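Local coordinates for protein alpha-1,2-mannosidase (Bacteroides thetaiotaomicron, PDB 2WW2) that hydrolyses alpha-mannosidic linkages with inversion of configuration, as a calcium-dependent member of glycoside hydrolase family 92 from a human gut symbiont, at residues Ser384-Val389 and Tyr451-Trp456; Gln411-His416 and Tyr429-Gly434; Gly423-Glu428 and Thr445-Glu450; Met492-Ala497 and Gly511-Glu516. All coordinates share one frame; numbering follows the deposited sequence.

Contact 1 (Ser384-Val389 and Tyr451-Trp456); sequences SVSLLV and YAYADW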
# COMPACT_ATOMS: atom_id res chain seq x y z
N SER A 384 -5.77 22.25 28.25
CA SER A 384 -6.46 22.76 29.43
C SER A 384 -6.92 24.21 29.16
O SER A 384 -8.01 24.64 29.57
CB SER A 384 -5.53 22.75 30.63
OG SER A 384 -4.31 23.44 30.34
N VAL A 385 -6.05 24.97 28.51
CA VAL A 385 -6.34 26.37 28.21
C VAL A 385 -7.56 26.49 27.31
O VAL A 385 -8.43 27.35 27.48
CB VAL A 385 -5.11 27.02 27.54
CG1 VAL A 385 -5.45 28.41 27.07
CG2 VAL A 385 -3.92 27.02 28.55
N SER A 386 -7.65 25.60 26.34
CA SER A 386 -8.77 25.63 25.41
C SER A 386 -10.11 25.44 26.13
O SER A 386 -11.08 26.16 25.85
CB SER A 386 -8.60 24.55 24.33
OG SER A 386 -9.77 24.48 23.52
N LEU A 387 -10.19 24.49 27.05
CA LEU A 387 -11.44 24.29 27.80
C LEU A 387 -11.86 25.56 28.53
O LEU A 387 -13.02 25.95 28.53
CB LEU A 387 -11.28 23.18 28.84
CG LEU A 387 -11.64 21.77 28.36
CD1 LEU A 387 -10.66 21.31 27.26
CD2 LEU A 387 -11.59 20.81 29.57
N LEU A 388 -10.90 26.20 29.18
CA LEU A 388 -11.21 27.43 29.90
C LEU A 388 -11.65 28.55 28.95
O LEU A 388 -12.63 29.25 29.20
CB LEU A 388 -10.00 27.89 30.73
CG LEU A 388 -9.53 26.98 31.89
CD1 LEU A 388 -8.30 27.61 32.60
CD2 LEU A 388 -10.66 26.82 32.89
N VAL A 389 -10.90 28.74 27.87
CA VAL A 389 -11.16 29.90 27.00
C VAL A 389 -12.41 29.68 26.12
O VAL A 389 -13.22 30.60 25.92
CB VAL A 389 -9.94 30.22 26.14
CG1 VAL A 389 -10.29 31.32 25.11
CG2 VAL A 389 -8.77 30.65 27.06
N TYR A 451 1.08 24.18 20.75
CA TYR A 451 1.39 25.36 21.55
C TYR A 451 0.99 26.68 20.87
O TYR A 451 0.55 27.62 21.55
CB TYR A 451 2.88 25.44 21.87
CG TYR A 451 3.46 24.27 22.67
CD1 TYR A 451 2.64 23.36 23.33
CD2 TYR A 451 4.83 24.10 22.75
CE1 TYR A 451 3.19 22.30 24.05
CE2 TYR A 451 5.39 23.06 23.48
CZ TYR A 451 4.56 22.16 24.11
OH TYR A 451 5.11 21.11 24.82
N ALA A 452 1.16 26.77 19.56
CA ALA A 452 0.76 27.98 18.83
C ALA A 452 -0.76 28.21 19.01
O ALA A 452 -1.22 29.34 19.16
CB ALA A 452 1.12 27.87 17.35
N TYR A 453 -1.51 27.13 19.00
CA TYR A 453 -2.96 27.19 19.25
C TYR A 453 -3.29 27.63 20.69
O TYR A 453 -4.16 28.49 20.92
CB TYR A 453 -3.60 25.83 18.96
CG TYR A 453 -5.03 25.73 19.48
CD1 TYR A 453 -6.05 26.50 18.94
CD2 TYR A 453 -5.36 24.85 20.53
CE1 TYR A 453 -7.36 26.41 19.41
CE2 TYR A 453 -6.65 24.76 21.01
CZ TYR A 453 -7.65 25.53 20.44
OH TYR A 453 -8.92 25.45 20.93
N ALA A 454 -2.61 27.02 21.67
CA ALA A 454 -2.87 27.38 23.06
C ALA A 454 -2.49 28.84 23.29
O ALA A 454 -3.16 29.56 24.03
CB ALA A 454 -2.07 26.47 24.02
N ASP A 455 -1.42 29.28 22.65
CA ASP A 455 -1.02 30.67 22.81
C ASP A 455 -2.05 31.61 22.18
O ASP A 455 -2.33 32.69 22.72
CB ASP A 455 0.38 30.89 22.22
CG ASP A 455 1.46 30.22 23.04
OD1 ASP A 455 1.24 30.04 24.27
OD2 ASP A 455 2.54 29.89 22.48
N TRP A 456 -2.60 31.23 21.04
CA TRP A 456 -3.72 32.00 20.46
C TRP A 456 -4.88 32.06 21.48
O TRP A 456 -5.47 33.13 21.71
CB TRP A 456 -4.14 31.41 19.10
CG TRP A 456 -5.39 32.02 18.56
CD1 TRP A 456 -5.49 33.13 17.75
CD2 TRP A 456 -6.73 31.57 18.79
NE1 TRP A 456 -6.82 33.39 17.47
CE2 TRP A 456 -7.59 32.44 18.09
CE3 TRP A 456 -7.27 30.50 19.51
CZ2 TRP A 456 -8.98 32.29 18.11
CZ3 TRP A 456 -8.65 30.34 19.52
CH2 TRP A 456 -9.49 31.24 18.83

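Contact 2 (Gln411-His416 and Tyr429-Gly434); sequences QTQARH and YYDKLG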
# COMPACT_ATOMS: atom_id res chain seq x y z
N GLN A 411 1.22 27.59 32.83
CA GLN A 411 1.20 26.35 32.07
C GLN A 411 2.13 26.43 30.84
O GLN A 411 2.63 25.41 30.36
CB GLN A 411 -0.25 26.03 31.64
CG GLN A 411 -0.49 24.58 31.19
CD GLN A 411 -0.61 23.62 32.35
OE1 GLN A 411 -0.38 23.98 33.51
NE2 GLN A 411 -0.99 22.37 32.05
N THR A 412 2.36 27.64 30.33
CA THR A 412 3.19 27.81 29.15
C THR A 412 4.62 28.23 29.51
O THR A 412 5.47 28.31 28.63
CB THR A 412 2.64 28.91 28.22
OG1 THR A 412 2.83 30.19 28.86
CG2 THR A 412 1.15 28.70 27.93
N GLN A 413 4.86 28.52 30.78
CA GLN A 413 6.16 29.07 31.20
C GLN A 413 6.85 28.20 32.25
O GLN A 413 7.80 28.63 32.91
CB GLN A 413 5.98 30.48 31.75
CG GLN A 413 5.48 31.45 30.69
CD GLN A 413 6.52 31.73 29.63
OE1 GLN A 413 6.33 31.43 28.44
NE2 GLN A 413 7.64 32.29 30.04
N ALA A 414 6.36 26.97 32.39
CA ALA A 414 6.94 26.00 33.31
C ALA A 414 6.55 24.59 32.86
O ALA A 414 5.65 24.41 32.05
CB ALA A 414 6.45 26.24 34.73
N ARG A 415 7.23 23.60 33.42
CA ARG A 415 6.92 22.21 33.16
C ARG A 415 7.16 21.42 34.43
O ARG A 415 8.10 21.71 35.19
CB ARG A 415 7.80 21.65 32.03
CG ARG A 415 7.18 20.44 31.33
CD ARG A 415 8.26 19.49 30.83
NE ARG A 415 8.82 18.68 31.91
CZ ARG A 415 9.72 17.71 31.72
NH1 ARG A 415 10.15 17.43 30.49
NH2 ARG A 415 10.17 17.02 32.77
N HIS A 416 6.34 20.41 34.66
CA HIS A 416 6.53 19.53 35.81
C HIS A 416 7.93 18.91 35.74
O HIS A 416 8.42 18.57 34.64
CB HIS A 416 5.45 18.45 35.78
CG HIS A 416 5.36 17.65 37.04
ND1 HIS A 416 6.24 16.64 37.34
CD2 HIS A 416 4.44 17.67 38.05
CE1 HIS A 416 5.90 16.09 38.50
NE2 HIS A 416 4.81 16.69 38.94
N TYR A 429 13.04 26.50 24.71
CA TYR A 429 13.36 26.53 23.28
C TYR A 429 12.28 27.28 22.49
O TYR A 429 12.57 28.10 21.64
CB TYR A 429 13.41 25.11 22.71
CG TYR A 429 14.70 24.34 22.95
CD1 TYR A 429 15.93 24.86 22.57
CD2 TYR A 429 14.66 23.07 23.53
CE1 TYR A 429 17.09 24.14 22.78
CE2 TYR A 429 15.81 22.35 23.73
CZ TYR A 429 17.02 22.89 23.37
OH TYR A 429 18.16 22.16 23.57
N TYR A 430 11.03 26.93 22.74
CA TYR A 430 9.92 27.52 21.98
C TYR A 430 9.91 29.05 22.10
O TYR A 430 9.71 29.75 21.10
CB TYR A 430 8.61 26.92 22.50
CG TYR A 430 7.33 27.48 21.91
CD1 TYR A 430 6.77 26.89 20.78
CD2 TYR A 430 6.67 28.56 22.50
CE1 TYR A 430 5.58 27.37 20.25
CE2 TYR A 430 5.47 29.05 21.97
CZ TYR A 430 4.93 28.44 20.85
OH TYR A 430 3.75 28.88 20.29
N ASP A 431 10.12 29.55 23.31
CA ASP A 431 10.13 31.00 23.54
C ASP A 431 11.31 31.66 22.83
O ASP A 431 11.20 32.77 22.31
CB ASP A 431 10.17 31.32 25.04
CG ASP A 431 8.81 31.10 25.73
OD1 ASP A 431 7.79 31.00 25.04
OD2 ASP A 431 8.78 31.04 26.97
N LYS A 432 12.44 30.96 22.80
CA LYS A 432 13.65 31.53 22.20
C LYS A 432 13.63 31.43 20.67
O LYS A 432 14.03 32.37 19.98
CB LYS A 432 14.89 30.81 22.74
CG LYS A 432 16.22 31.28 22.12
N LEU A 433 13.19 30.30 20.16
CA LEU A 433 13.38 29.97 18.75
C LEU A 433 12.14 30.17 17.90
O LEU A 433 12.24 30.29 16.69
CB LEU A 433 13.81 28.50 18.61
CG LEU A 433 15.10 28.01 19.25
CD1 LEU A 433 15.24 26.50 19.02
CD2 LEU A 433 16.31 28.80 18.71
N GLY A 434 10.96 30.16 18.53
CA GLY A 434 9.71 30.23 17.77
C GLY A 434 9.16 28.85 17.41
O GLY A 434 8.14 28.73 16.70
O HOH W 1 5.94 29.21 25.98

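Contact 3 (Gly423-Glu428 and Thr445-Glu450); sequences GRDGFE and TAKTLE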
# COMPACT_ATOMS: atom_id res chain seq x y z
N GLY A 423 2.30 21.05 32.16
CA GLY A 423 2.97 22.30 31.79
C GLY A 423 3.38 22.20 30.32
O GLY A 423 2.71 21.54 29.53
N ARG A 424 4.50 22.84 29.96
CA ARG A 424 4.88 22.94 28.56
C ARG A 424 6.29 22.39 28.30
O ARG A 424 7.29 23.09 28.48
CB ARG A 424 4.80 24.40 28.08
CG ARG A 424 5.16 24.57 26.58
CD ARG A 424 4.86 26.01 26.10
NE ARG A 424 3.44 26.18 25.83
CZ ARG A 424 2.92 27.12 25.03
NH1 ARG A 424 3.71 28.01 24.43
NH2 ARG A 424 1.61 27.17 24.84
N ASP A 425 6.35 21.15 27.84
CA ASP A 425 7.64 20.56 27.52
C ASP A 425 8.30 21.37 26.39
O ASP A 425 7.69 21.62 25.34
CB ASP A 425 7.44 19.10 27.08
CG ASP A 425 8.74 18.32 27.07
OD1 ASP A 425 9.67 18.69 27.82
OD2 ASP A 425 8.83 17.32 26.32
N GLY A 426 9.54 21.77 26.61
CA GLY A 426 10.28 22.54 25.61
C GLY A 426 10.00 24.04 25.58
O GLY A 426 10.31 24.70 24.60
N PHE A 427 9.43 24.59 26.65
CA PHE A 427 8.98 25.98 26.59
C PHE A 427 10.14 26.95 26.40
O PHE A 427 10.00 27.98 25.75
CB PHE A 427 8.12 26.38 27.80
CG PHE A 427 8.88 26.50 29.07
CD1 PHE A 427 9.44 27.71 29.43
CD2 PHE A 427 9.05 25.40 29.90
CE1 PHE A 427 10.15 27.83 30.60
CE2 PHE A 427 9.75 25.52 31.07
CZ PHE A 427 10.31 26.74 31.43
N GLU A 428 11.29 26.60 26.96
CA GLU A 428 12.45 27.49 26.86
C GLU A 428 12.87 27.63 25.40
O GLU A 428 13.04 28.74 24.91
CB GLU A 428 13.61 26.99 27.71
CG GLU A 428 13.26 26.78 29.17
CD GLU A 428 12.94 25.32 29.52
OE1 GLU A 428 12.25 24.60 28.74
OE2 GLU A 428 13.41 24.90 30.61
N THR A 445 7.45 18.87 16.72
CA THR A 445 6.67 19.62 15.75
C THR A 445 5.19 19.59 16.16
O THR A 445 4.51 20.63 16.14
CB THR A 445 6.88 19.09 14.33
OG1 THR A 445 8.23 19.38 13.92
CG2 THR A 445 5.92 19.77 13.37
N ALA A 446 4.70 18.40 16.53
CA ALA A 446 3.32 18.30 17.02
C ALA A 446 3.15 19.21 18.25
O ALA A 446 2.14 19.91 18.37
CB ALA A 446 2.96 16.85 17.34
N LYS A 447 4.15 19.24 19.14
CA LYS A 447 4.07 20.15 20.29
C LYS A 447 4.01 21.62 19.87
O LYS A 447 3.17 22.38 20.38
CB LYS A 447 5.23 19.91 21.27
CG LYS A 447 5.09 18.59 22.06
CD LYS A 447 6.39 18.20 22.78
CE LYS A 447 6.14 16.97 23.69
NZ LYS A 447 7.37 16.39 24.28
N THR A 448 4.90 22.03 18.96
CA THR A 448 4.91 23.41 18.50
C THR A 448 3.52 23.79 17.97
O THR A 448 3.00 24.88 18.27
CB THR A 448 5.93 23.59 17.35
OG1 THR A 448 7.24 23.23 17.80
CG2 THR A 448 5.96 25.04 16.87
N LEU A 449 2.93 22.91 17.18
CA LEU A 449 1.61 23.20 16.61
C LEU A 449 0.51 23.31 17.68
O LEU A 449 -0.34 24.20 17.63
CB LEU A 449 1.26 22.18 15.51
CG LEU A 449 2.20 22.21 14.29
CD1 LEU A 449 2.14 20.92 13.45
CD2 LEU A 449 1.96 23.44 13.39
N GLU A 450 0.54 22.42 18.66
CA GLU A 450 -0.41 22.51 19.77
C GLU A 450 -0.18 23.80 20.58
O GLU A 450 -1.13 24.45 21.03
CB GLU A 450 -0.26 21.28 20.70
CG GLU A 450 -0.60 19.93 20.04
CD GLU A 450 -2.10 19.63 19.99
OE1 GLU A 450 -2.85 20.30 20.72
OE2 GLU A 450 -2.53 18.72 19.21

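Contact 4 (Met492-Ala497 and Gly511-Glu516); sequences MWTKDA and GGPFTE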
# COMPACT_ATOMS: atom_id res chain seq x y z
N MET A 492 4.59 20.54 6.96
CA MET A 492 5.25 20.79 8.23
C MET A 492 6.39 19.78 8.38
O MET A 492 6.26 18.62 7.97
CB MET A 492 4.25 20.65 9.39
CG MET A 492 3.18 21.75 9.41
SD MET A 492 3.90 23.39 9.70
CE MET A 492 2.42 24.40 9.51
N TRP A 493 7.51 20.22 8.95
CA TRP A 493 8.64 19.31 9.19
C TRP A 493 9.25 19.71 10.53
O TRP A 493 8.52 20.18 11.41
CB TRP A 493 9.65 19.41 8.03
CG TRP A 493 10.68 18.33 7.91
CD1 TRP A 493 12.02 18.52 7.72
CD2 TRP A 493 10.47 16.91 7.92
NE1 TRP A 493 12.65 17.30 7.63
CE2 TRP A 493 11.73 16.30 7.75
CE3 TRP A 493 9.33 16.09 8.08
CZ2 TRP A 493 11.89 14.91 7.73
CZ3 TRP A 493 9.51 14.70 8.05
CH2 TRP A 493 10.77 14.13 7.88
N THR A 494 10.56 19.54 10.69
CA THR A 494 11.18 19.80 11.98
C THR A 494 12.58 20.37 11.78
O THR A 494 13.22 20.12 10.75
CB THR A 494 11.27 18.53 12.83
OG1 THR A 494 11.81 18.85 14.12
CG2 THR A 494 12.16 17.47 12.16
N LYS A 495 13.05 21.14 12.77
CA LYS A 495 14.42 21.67 12.77
C LYS A 495 15.07 21.36 14.11
O LYS A 495 14.37 21.23 15.12
CB LYS A 495 14.42 23.20 12.63
CG LYS A 495 13.91 23.76 11.31
CD LYS A 495 13.68 25.27 11.47
CE LYS A 495 13.31 25.93 10.17
NZ LYS A 495 12.68 27.28 10.40
N ASP A 496 16.39 21.25 14.14
CA ASP A 496 17.11 21.13 15.41
C ASP A 496 17.26 22.51 16.07
O ASP A 496 16.75 23.49 15.55
CB ASP A 496 18.47 20.43 15.22
CG ASP A 496 19.44 21.23 14.39
OD1 ASP A 496 19.21 22.45 14.19
OD2 ASP A 496 20.46 20.64 13.94
N ALA A 497 17.95 22.59 17.21
CA ALA A 497 18.06 23.86 17.93
C ALA A 497 18.90 24.89 17.17
O ALA A 497 18.87 26.08 17.49
CB ALA A 497 18.61 23.63 19.35
N GLY A 511 6.11 9.37 13.75
CA GLY A 511 6.97 9.38 14.92
C GLY A 511 7.93 10.54 14.86
O GLY A 511 7.68 11.48 14.13
N GLY A 512 9.02 10.45 15.61
CA GLY A 512 10.03 11.50 15.62
C GLY A 512 9.44 12.80 16.16
O GLY A 512 8.98 12.85 17.31
N PRO A 513 9.44 13.84 15.33
CA PRO A 513 8.88 15.15 15.72
C PRO A 513 7.35 15.16 15.72
O PRO A 513 6.74 16.16 16.11
CB PRO A 513 9.37 16.07 14.61
CG PRO A 513 9.42 15.16 13.40
CD PRO A 513 9.98 13.87 13.96
N PHE A 514 6.74 14.06 15.27
CA PHE A 514 5.29 13.98 15.23
C PHE A 514 4.76 13.03 16.28
O PHE A 514 5.49 12.16 16.77
CB PHE A 514 4.78 13.61 13.84
CG PHE A 514 5.16 14.59 12.78
CD1 PHE A 514 4.56 15.84 12.72
CD2 PHE A 514 6.15 14.29 11.85
CE1 PHE A 514 4.94 16.78 11.74
CE2 PHE A 514 6.52 15.22 10.86
CZ PHE A 514 5.92 16.45 10.82
N THR A 515 3.48 13.19 16.59
CA THR A 515 2.76 12.44 17.60
C THR A 515 1.61 11.70 16.93
O THR A 515 0.74 12.33 16.36
CB THR A 515 2.14 13.44 18.63
OG1 THR A 515 3.18 13.98 19.46
CG2 THR A 515 1.11 12.78 19.51
N GLU A 516 1.63 10.38 16.96
CA GLU A 516 0.47 9.61 16.48
C GLU A 516 0.10 9.92 15.03
O GLU A 516 -1.07 9.89 14.66
CB GLU A 516 -0.74 9.92 17.37
CG GLU A 516 -0.51 9.53 18.81
CD GLU A 516 -0.97 8.13 19.07
OE1 GLU A 516 -2.21 7.94 19.16
OE2 GLU A 516 -0.10 7.23 19.16

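Contact 1 (Ser384-Val389 and Tyr451-Trp456)
S386 comes to the Y453 ring at a slant, with S386 CB 3.9 Å from Y453 CE2. F527 and F335 also pack on that ring: F527 meets it edge-to-face, while F335 lies closer to parallel, its plane tilted by about 25°. Within the same helix, the carbonyl oxygen of Y453 lies at the edge of the W456 indole, in plane.

At the phenol end, S386 OG stands 2.9 Å from Y453 OH; whether the serine gives its proton to this oxygen is left open. The firmer partner of Y453 OH is the carbonyl oxygen of P647, from a loop that also touches S386. Y453 reaches across because its CG lies anti to the backbone N (chi1 168°), which carries the ring toward 384-389 although CB sets out along the flank of the helix.

Beside this polar point V385 packs its CG1 on the backbone of the other helix, 4.0 Å from A454 O, at the place where the two helices come nearest: the CA atoms of V385 and A454 are 6.3 Å apart.

Helix 383-393 thus packs on helix 444-465 deep in the catalytic domain, with L387 and L388 turned to helix 347-364 and L388 and V389 also touching helix 401-413.

Contact 2 (Gln411-His416 and Tyr429-Gly434)
Q413 and D431 reach toward each other across the surface, and the amide end of one meets the carboxylate of the other. As modelled, Q413 OE1 lies 2.9 Å from D431 OD2, but this amide is probably turned over, so which of its two atoms faces the aspartate is in doubt. The two flat groups are nearly coplanar, 20° apart. D431 holds its carboxylate there with CG anti to its own carbonyl carbon (chi1 -76°), whereas the Q413 chain has to bend at chi2 to bring its amide across.

One step further out, a water links the backbone oxygen T412 O, at 2.8 Å, to the carboxylate oxygen D431 OD1, at 2.7 Å; which of its neighbours it serves cannot be fixed. D431 OD1 also forms a salt bridge with K477, and it sits at the edge of the Y430 ring, in its plane.

Beyond this, R415 NE and NH2 share one oxygen, H416 O, in the guanidinium plane, with R415 NE 2.8 Å from H416 O. R415 NH1 has a salt bridge to D425, which ties this loop to the 423-428 turn.

What results is a polar seam between the weakly bonded end of helix 401-413 and short helix 427-433, which G434 leaves with positive phi (91°), consistent with the (alpha/alpha)6 toroid expected of the six-hairpin glycosidase clan.

Contact 3 (Gly423-Glu428 and Thr445-Glu450)
D425 and K447 point at each other from loop and helix, and the ammonium group meets OD2 of the carboxylate at a slant. The lysine leaves helix 444-465 with CG anti to its carbonyl carbon and runs fully extended from there (chi2 167°), so the ammonium group arrives at the end of a straight chain. D425 comes from the other side with CG anti to the backbone N (chi1 -165°). The salt bridge they form spans 2.7 Å between K447 NZ and D425 OD2, and it uses the anti lone pair of that oxygen, the one facing away from OD1.

The aspartate sits in a type II turn from R424 to F427, with G426 in the N-cap position of helix 427-433. Y451 of helix 444-465 binds the backbone oxygen of D425 and probably helps to fix the backbone from which the carboxylate springs.

Neither charge relies on one partner. K447 NZ also donates to the backbone oxygen of P442, and D425 OD1 forms a salt bridge with R415. With cations at both oxygens, the carboxylate probably stays ionised and its pKa is probably lowered.

Contact 4 (Met492-Ala497 and Gly511-Glu516)
T494 and P513 pack closely here, crossing at about a right angle where the two loops come nearest. T494 CB lies 3.6 Å from P513 CB, and the methyl CG2 of T494 continues the contact against P513 CG at 3.8 Å. With OG1 anti to the backbone N (chi1 -177°), CG2 falls between the backbone N and the carbonyl carbon and meets P513 CG.

F514 supplies the other half of the buried part. Its ring presents an edge to the opposite loop: M492 O lies near the ring plane, 3.6 Å from F514 CZ, and F514 CE2 comes within 4.0 Å of W493 CE3. The indole receives it obliquely, the two side chains crossing nearly perpendicular. W493 starts out facing away from the other segment, and its six-membered ring swings back to touch. Three polar atoms here have partners elsewhere: M492 O is bound by S519, W493 O by T445, and W493 NE1 by the backbone oxygen of R502.

Away from this patch the loops separate. K495, D496 and A497 run off at partly exposed positions, and at the other end E516 is exposed. W493, itself buried, is also packed on by R504 of a second subunit.

The short bend that brings P513 and F514 forward is a type II' beta turn from G511 to F514, with G512 at its first corner, P513 at its second, and the F514 N to G511 O hydrogen bond of 3.0 Å closing it.

All four contacts fall in the catalytic region and gather about helix 444-465. Contacts 1 and 4 are buried, one helix on helix, the other between loops; contact 1 joins a serine-tyrosine hydroxyl pair to a valine packed on backbone. Contact 3 takes an earlier turn of the same helix, is partly buried and rests on a salt bridge; contact 2 lies at the surface and uses polar ends and water. Contacts 2 and 3 share helix 427-433, and A414 O bonds R424 N between them. R424 in turn forms a salt bridge with D455 of contact 1. Contact 4 joins contact 3 through the backbone bond of A446 N to P513 O.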